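Local coordinates for protein tryptophan synthase alpha chain (PDB 2DZW) that catalyses the aldol cleavage of indoleglycerol phosphate to indole and glyceraldehyde 3-phosphate, as the alpha subunit of tryptophan synthase, at residues A[85-90]-A[112-117]; A[192-197]-A[213-218]. The protein carries 1 engineered substitution. All coordinates share one frame; numbering follows the deposited sequence.

Interaction 1. Residues A[85-90]-A[112-117]; sequences LMTYYN and ILVVDL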
ATOM      1  N   LEU A  85      -1.554  -3.210   5.824  1.00 20.45           N
ATOM      2  CA  LEU A  85      -2.955  -2.855   5.691  1.00 24.14           C
ATOM      3  C   LEU A  85      -3.027  -1.338   5.499  1.00 25.18           C
ATOM      4  O   LEU A  85      -2.587  -0.593   6.366  1.00 27.03           O
ATOM      5  CB  LEU A  85      -3.698  -3.261   6.959  1.00 24.58           C
ATOM      6  CG  LEU A  85      -5.218  -3.304   6.906  1.00 26.42           C
ATOM      7  CD1 LEU A  85      -5.649  -4.282   5.820  1.00 28.68           C
ATOM      8  CD2 LEU A  85      -5.766  -3.741   8.264  1.00 26.86           C
ATOM      9  N   MET A  86      -3.555  -0.888   4.362  1.00 25.16           N
ATOM     10  CA  MET A  86      -3.675   0.545   4.082  1.00 25.03           C
ATOM     11  C   MET A  86      -5.114   1.000   4.305  1.00 23.45           C
ATOM     12  O   MET A  86      -6.033   0.500   3.673  1.00 22.41           O
ATOM     13  CB  MET A  86      -3.253   0.844   2.638  1.00 28.06           C
ATOM     14  CG  MET A  86      -3.385   2.311   2.230  1.00 31.47           C
ATOM     15  SD  MET A  86      -2.542   2.681   0.658  1.00 41.00           S
ATOM     16  CE  MET A  86      -3.051   4.389   0.357  1.00 36.73           C
ATOM     17  N   THR A  87      -5.310   1.957   5.200  1.00 22.73           N
ATOM     18  CA  THR A  87      -6.652   2.434   5.495  1.00 22.71           C
ATOM     19  C   THR A  87      -6.720   3.906   5.849  1.00 24.13           C
ATOM     20  O   THR A  87      -5.701   4.561   6.078  1.00 23.20           O
ATOM     21  CB  THR A  87      -7.262   1.682   6.693  1.00 24.08           C
ATOM     22  OG1 THR A  87      -8.571   2.201   6.966  1.00 23.90           O
ATOM     23  CG2 THR A  87      -6.392   1.879   7.946  1.00 22.17           C
ATOM     24  N   TYR A  88      -7.946   4.418   5.879  1.00 23.71           N
ATOM     25  CA  TYR A  88      -8.184   5.788   6.284  1.00 22.41           C
ATOM     26  C   TYR A  88      -8.436   5.650   7.771  1.00 22.90           C
ATOM     27  O   TYR A  88      -8.817   4.570   8.231  1.00 22.24           O
ATOM     28  CB  TYR A  88      -9.406   6.369   5.574  1.00 21.53           C
ATOM     29  CG  TYR A  88      -9.070   6.850   4.191  1.00 19.76           C
ATOM     30  CD1 TYR A  88      -8.843   5.945   3.158  1.00 18.08           C
ATOM     31  CD2 TYR A  88      -8.874   8.206   3.938  1.00 19.40           C
ATOM     32  CE1 TYR A  88      -8.419   6.377   1.916  1.00 18.89           C
ATOM     33  CE2 TYR A  88      -8.448   8.649   2.697  1.00 18.53           C
ATOM     34  CZ  TYR A  88      -8.219   7.728   1.689  1.00 19.05           C
ATOM     35  OH  TYR A  88      -7.773   8.158   0.458  1.00 20.68           O
ATOM     36  N   TYR A  89      -8.224   6.730   8.517  1.00 24.16           N
ATOM     37  CA  TYR A  89      -8.387   6.706   9.963  1.00 25.93           C
ATOM     38  C   TYR A  89      -9.799   6.360  10.449  1.00 27.88           C
ATOM     39  O   TYR A  89      -9.968   5.537  11.359  1.00 26.85           O
ATOM     40  CB  TYR A  89      -7.943   8.043  10.550  1.00 25.88           C
ATOM     41  CG  TYR A  89      -7.751   8.015  12.048  1.00 27.74           C
ATOM     42  CD1 TYR A  89      -6.975   7.023  12.650  1.00 29.19           C
ATOM     43  CD2 TYR A  89      -8.341   8.976  12.868  1.00 28.21           C
ATOM     44  CE1 TYR A  89      -6.791   6.987  14.030  1.00 30.46           C
ATOM     45  CE2 TYR A  89      -8.163   8.952  14.254  1.00 29.29           C
ATOM     46  CZ  TYR A  89      -7.386   7.952  14.826  1.00 30.52           C
ATOM     47  OH  TYR A  89      -7.202   7.912  16.191  1.00 31.47           O
ATOM     48  N   ASN A  90     -10.802   6.980   9.830  1.00 28.94           N
ATOM     49  CA  ASN A  90     -12.204   6.775  10.188  1.00 30.39           C
ATOM     50  C   ASN A  90     -12.550   5.345  10.640  1.00 31.00           C
ATOM     51  O   ASN A  90     -13.028   5.144  11.758  1.00 29.87           O
ATOM     52  CB  ASN A  90     -13.099   7.191   9.017  1.00 32.34           C
ATOM     53  CG  ASN A  90     -14.571   7.030   9.323  1.00 33.92           C
ATOM     54  OD1 ASN A  90     -15.165   7.856  10.009  1.00 36.44           O
ATOM     55  ND2 ASN A  90     -15.164   5.954   8.823  1.00 34.07           N
ATOM     56  N   ILE A 112       0.917  -1.349   9.207  1.00 22.10           N
ATOM     57  CA  ILE A 112      -0.274  -0.584   8.882  1.00 20.02           C
ATOM     58  C   ILE A 112       0.068   0.840   8.463  1.00 19.38           C
ATOM     59  O   ILE A 112       1.013   1.444   8.975  1.00 17.31           O
ATOM     60  CB  ILE A 112      -1.239  -0.521  10.078  1.00 20.50           C
ATOM     61  CG1 ILE A 112      -2.568   0.103   9.633  1.00 20.73           C
ATOM     62  CG2 ILE A 112      -0.608   0.288  11.208  1.00 18.04           C
ATOM     63  CD1 ILE A 112      -3.708  -0.089  10.616  1.00 20.91           C
ATOM     64  N   LEU A 113      -0.713   1.357   7.521  1.00 18.28           N
ATOM     65  CA  LEU A 113      -0.561   2.703   7.004  1.00 17.36           C
ATOM     66  C   LEU A 113      -1.911   3.395   7.100  1.00 19.23           C
ATOM     67  O   LEU A 113      -2.900   2.906   6.555  1.00 18.42           O
ATOM     68  CB  LEU A 113      -0.134   2.671   5.537  1.00 18.41           C
ATOM     69  CG  LEU A 113      -0.449   3.945   4.738  1.00 15.90           C
ATOM     70  CD1 LEU A 113       0.301   5.113   5.329  1.00 14.05           C
ATOM     71  CD2 LEU A 113      -0.073   3.756   3.280  1.00 16.43           C
ATOM     72  N   VAL A 114      -1.947   4.527   7.796  1.00 19.39           N
ATOM     73  CA  VAL A 114      -3.173   5.294   7.950  1.00 21.43           C
ATOM     74  C   VAL A 114      -3.006   6.572   7.149  1.00 23.08           C
ATOM     75  O   VAL A 114      -2.375   7.526   7.595  1.00 24.85           O
ATOM     76  CB  VAL A 114      -3.443   5.643   9.430  1.00 21.43           C
ATOM     77  CG1 VAL A 114      -4.743   6.431   9.555  1.00 19.01           C
ATOM     78  CG2 VAL A 114      -3.514   4.369  10.250  1.00 17.97           C
ATOM     79  N   VAL A 115      -3.575   6.572   5.953  1.00 24.44           N
ATOM     80  CA  VAL A 115      -3.490   7.700   5.036  1.00 26.43           C
ATOM     81  C   VAL A 115      -3.693   9.084   5.660  1.00 27.68           C
ATOM     82  O   VAL A 115      -2.904   9.997   5.427  1.00 28.61           O
ATOM     83  CB  VAL A 115      -4.506   7.525   3.883  1.00 25.31           C
ATOM     84  CG1 VAL A 115      -4.436   8.697   2.948  1.00 26.70           C
ATOM     85  CG2 VAL A 115      -4.218   6.233   3.135  1.00 25.18           C
ATOM     86  N   ASP A 116      -4.742   9.234   6.458  1.00 28.95           N
ATOM     87  CA  ASP A 116      -5.056  10.524   7.060  1.00 28.93           C
ATOM     88  C   ASP A 116      -4.979  10.544   8.579  1.00 29.50           C
ATOM     89  O   ASP A 116      -5.820  11.157   9.236  1.00 30.22           O
ATOM     90  CB  ASP A 116      -6.456  10.950   6.615  1.00 29.27           C
ATOM     91  CG  ASP A 116      -7.523   9.932   6.989  1.00 31.84           C
ATOM     92  OD1 ASP A 116      -7.153   8.791   7.355  1.00 30.84           O
ATOM     93  OD2 ASP A 116      -8.728  10.273   6.908  1.00 32.04           O
ATOM     94  N   LEU A 117      -3.974   9.878   9.137  1.00 29.99           N
ATOM     95  CA  LEU A 117      -3.812   9.834  10.582  1.00 29.91           C
ATOM     96  C   LEU A 117      -3.590  11.247  11.108  1.00 31.47           C
ATOM     97  O   LEU A 117      -2.590  11.888  10.786  1.00 30.75           O
ATOM     98  CB  LEU A 117      -2.619   8.953  10.964  1.00 28.74           C
ATOM     99  CG  LEU A 117      -2.386   8.779  12.467  1.00 28.23           C
ATOM    100  CD1 LEU A 117      -3.560   8.037  13.074  1.00 29.05           C
ATOM    101  CD2 LEU A 117      -1.097   8.015  12.712  1.00 28.04           C
TER
HETATM  102  O   HOH W   1     -10.813   9.156   7.866  1.00 26.94           O
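One face of the Y88 ring receives V115, whose CB sits 4.2 Å from the ring centroid and almost straight above it, a CH-pi contact centred on the ring. At the edge, near the ring plane, lies D116 OD2, 3.6 Å from Y88 CD2, with the carboxylate plane turned 74° from that of the ring. The Y89 ring is met obliquely: L117 CD1 lies 3.5 Å from Y89 CE1, and V114 CG1 comes in beside it. The same carboxylate grips the backbone: D116 OD1 accepts from Y89 N through its syn lone pair (2.6 Å, 166° at the hydrogen), while OD2 takes a hydrogen bond from a water that also accepts from N90 N. With the CG of D116 between its backbone N and carbonyl carbon (chi1 58°), the carboxylate is folded back toward the Y89 amide.

These contacts cluster at the C-terminal ends of the parallel strands 83-87 and 111-114, the end of a TIM barrel where active sites lie. Here Y88 OH is hydrogen-bonded to D47, a catalytic proton acceptor. Two bonds join the strands, from L113 N to L85 O and from T87 N to L113 O, and V115 N to T87 O carries the ladder one step beyond. The extended thioether chain of M86, near the other proton acceptor, E36, runs alongside L113, and its CE reaches V115 CG2 at 3.5 Å.

Interaction 2. Residues A[192-197]-A[213-218]; sequences NKVAVG and GANGVV
N215 lays its side chain against K193 and V194, at about a right angle to each. Its CG stands beside its own backbone N (chi1 -56°), which carries OD1 to V194 N at 2.7 Å; the N-H points almost straight at the oxygen (171°) but arrives from above the amide plane. The amide nitrogen ND2 hydrogen-bonds to D4, whose carboxylate also forms a salt bridge with K193 NZ, itself hydrogen-bonded to F2 O. K193 packs its CB 3.6 Å from N215 CG. Were N215 replaced by an alanine, V194 N would probably lose this acceptor and D4 one of its donors.

Beyond this, strands 194-197 and 216-218 pair in parallel within the beta-alpha-beta unit that runs through helix 203-211. V194 O accepts from G216 N and, weakly, from N215 N; V196 N then donates to G216 O, and V218 N to V196 O at 2.9 Å. V196 holds CG1 beside its backbone N and CG2 between N and carbonyl carbon (chi1 -62°), a fork that places both methyls 3.8 Å from A214 CB. CG2 also meets V217 CG2 at 4.1 Å. The chemistry thus implies a side-chain amide extending the backbone ladder where regular strand pairing gives out, with V196 and V217 packed against helix 203-211.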
ATOM      1  N   ASN A 192      15.108   4.467   7.418  1.00 15.45           N
ATOM      2  CA  ASN A 192      14.139   3.442   7.065  1.00 14.29           C
ATOM      3  C   ASN A 192      14.210   3.254   5.567  1.00 14.38           C
ATOM      4  O   ASN A 192      14.723   4.108   4.852  1.00 12.90           O
ATOM      5  CB  ASN A 192      12.718   3.892   7.398  1.00 15.39           C
ATOM      6  CG  ASN A 192      12.302   3.527   8.798  1.00 17.11           C
ATOM      7  OD1 ASN A 192      12.107   2.352   9.112  1.00 16.86           O
ATOM      8  ND2 ASN A 192      12.161   4.533   9.653  1.00 15.71           N
ATOM      9  N   LYS A 193      13.696   2.128   5.094  1.00 15.36           N
ATOM     10  CA  LYS A 193      13.654   1.869   3.663  1.00 16.17           C
ATOM     11  C   LYS A 193      12.470   2.686   3.147  1.00 16.43           C
ATOM     12  O   LYS A 193      11.563   3.023   3.906  1.00 17.14           O
ATOM     13  CB  LYS A 193      13.396   0.380   3.401  1.00 16.11           C
ATOM     14  CG  LYS A 193      14.512  -0.540   3.886  1.00 15.42           C
ATOM     15  CD  LYS A 193      14.235  -1.974   3.492  1.00 15.66           C
ATOM     16  CE  LYS A 193      15.537  -2.697   3.204  1.00 17.07           C
ATOM     17  NZ  LYS A 193      15.351  -3.939   2.403  1.00 15.58           N
ATOM     18  N   VAL A 194      12.481   3.028   1.870  1.00 15.73           N
ATOM     19  CA  VAL A 194      11.365   3.773   1.322  1.00 15.75           C
ATOM     20  C   VAL A 194      10.835   2.990   0.122  0.95 18.25           C
ATOM     21  O   VAL A 194      11.600   2.337  -0.597  0.98 17.87           O
ATOM     22  CB  VAL A 194      11.769   5.213   0.867  0.50 13.00           C
ATOM     23  CG1 VAL A 194      12.644   5.862   1.913  0.59 10.95           C
ATOM     24  CG2 VAL A 194      12.477   5.177  -0.474  0.66 12.78           C
ATOM     25  N   ALA A 195       9.518   3.045  -0.056  1.00 16.93           N
ATOM     26  CA  ALA A 195       8.838   2.403  -1.161  1.00 16.77           C
ATOM     27  C   ALA A 195       8.176   3.562  -1.896  1.00 17.38           C
ATOM     28  O   ALA A 195       7.757   4.532  -1.267  1.00 17.48           O
ATOM     29  CB  ALA A 195       7.783   1.432  -0.640  1.00 15.48           C
ATOM     30  N   VAL A 196       8.086   3.478  -3.217  1.00 17.08           N
ATOM     31  CA  VAL A 196       7.476   4.562  -3.967  1.00 18.30           C
ATOM     32  C   VAL A 196       6.183   4.183  -4.695  1.00 18.02           C
ATOM     33  O   VAL A 196       6.087   3.129  -5.324  1.00 18.21           O
ATOM     34  CB  VAL A 196       8.491   5.176  -4.986  1.00 19.62           C
ATOM     35  CG1 VAL A 196       9.694   5.763  -4.239  1.00 15.40           C
ATOM     36  CG2 VAL A 196       8.955   4.118  -5.982  1.00 19.51           C
ATOM     37  N   GLY A 197       5.184   5.051  -4.568  1.00 18.33           N
ATOM     38  CA  GLY A 197       3.900   4.864  -5.229  1.00 17.16           C
ATOM     39  C   GLY A 197       3.727   6.076  -6.127  1.00 18.71           C
ATOM     40  O   GLY A 197       3.063   7.060  -5.773  1.00 17.80           O
ATOM     41  N   GLY A 213      17.317   4.726  -6.027  1.00 22.55           N
ATOM     42  CA  GLY A 213      17.222   4.552  -4.589  1.00 22.71           C
ATOM     43  C   GLY A 213      15.974   3.988  -3.946  1.00 21.87           C
ATOM     44  O   GLY A 213      15.998   3.668  -2.756  1.00 24.13           O
ATOM     45  N   ALA A 214      14.878   3.874  -4.681  1.00 20.93           N
ATOM     46  CA  ALA A 214      13.675   3.305  -4.087  1.00 20.51           C
ATOM     47  C   ALA A 214      14.013   1.854  -3.707  1.00 20.86           C
ATOM     48  O   ALA A 214      14.465   1.075  -4.557  1.00 20.07           O
ATOM     49  CB  ALA A 214      12.533   3.338  -5.087  1.00 20.29           C
ATOM     50  N   ASN A 215      13.827   1.508  -2.431  1.00 19.53           N
ATOM     51  CA  ASN A 215      14.111   0.159  -1.958  1.00 16.57           C
ATOM     52  C   ASN A 215      13.044  -0.742  -2.530  1.00 18.12           C
ATOM     53  O   ASN A 215      13.281  -1.920  -2.820  1.00 20.13           O
ATOM     54  CB  ASN A 215      14.058   0.075  -0.431  1.00 18.07           C
ATOM     55  CG  ASN A 215      14.996   1.052   0.246  1.00 18.29           C
ATOM     56  OD1 ASN A 215      14.628   2.196   0.510  1.00 22.45           O
ATOM     57  ND2 ASN A 215      16.219   0.611   0.522  1.00 18.69           N
ATOM     58  N   GLY A 216      11.855  -0.186  -2.691  1.00 15.41           N
ATOM     59  CA  GLY A 216      10.773  -0.965  -3.247  1.00 15.22           C
ATOM     60  C   GLY A 216       9.881  -0.093  -4.102  1.00 14.62           C
ATOM     61  O   GLY A 216       9.837   1.125  -3.929  1.00 14.91           O
ATOM     62  N   VAL A 217       9.176  -0.718  -5.032  1.00 13.10           N
ATOM     63  CA  VAL A 217       8.269  -0.006  -5.909  1.00 12.74           C
ATOM     64  C   VAL A 217       6.901  -0.645  -5.768  1.00 14.03           C
ATOM     65  O   VAL A 217       6.757  -1.870  -5.862  1.00 11.82           O
ATOM     66  CB  VAL A 217       8.719  -0.091  -7.388  1.00 13.04           C
ATOM     67  CG1 VAL A 217       7.690   0.602  -8.280  1.00  9.43           C
ATOM     68  CG2 VAL A 217      10.107   0.541  -7.549  1.00  7.48           C
ATOM     69  N   VAL A 218       5.905   0.192  -5.518  1.00 13.68           N
ATOM     70  CA  VAL A 218       4.542  -0.276  -5.369  1.00 14.43           C
ATOM     71  C   VAL A 218       3.913  -0.214  -6.750  1.00 15.39           C
ATOM     72  O   VAL A 218       4.274   0.637  -7.556  1.00 17.34           O
ATOM     73  CB  VAL A 218       3.726   0.653  -4.433  1.00 15.32           C
ATOM     74  CG1 VAL A 218       2.261   0.198  -4.384  1.00 12.79           C
ATOM     75  CG2 VAL A 218       4.335   0.670  -3.037  1.00 11.85           C
TER

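Interactions 1 and 2 join different neighbours of one closed parallel sheet, and the pairing is finished differently in each. Both are largely buried: interaction 1 joins the third and fourth of the eight strands, interaction 2 the seventh and eighth, and their centres are about 18 Å apart and their nearest atoms about 7 Å. Interaction 1 extends past the C-terminal strand ends, with aromatic rings, a carboxylate and a water, Y88 reaching D47. Interaction 2 extends before the N-terminal ends, where an amide, a lysine and aliphatic methyls meet. Its V218 nevertheless comes near E36, as M86 does, so the two pairs converge on one catalytic residue.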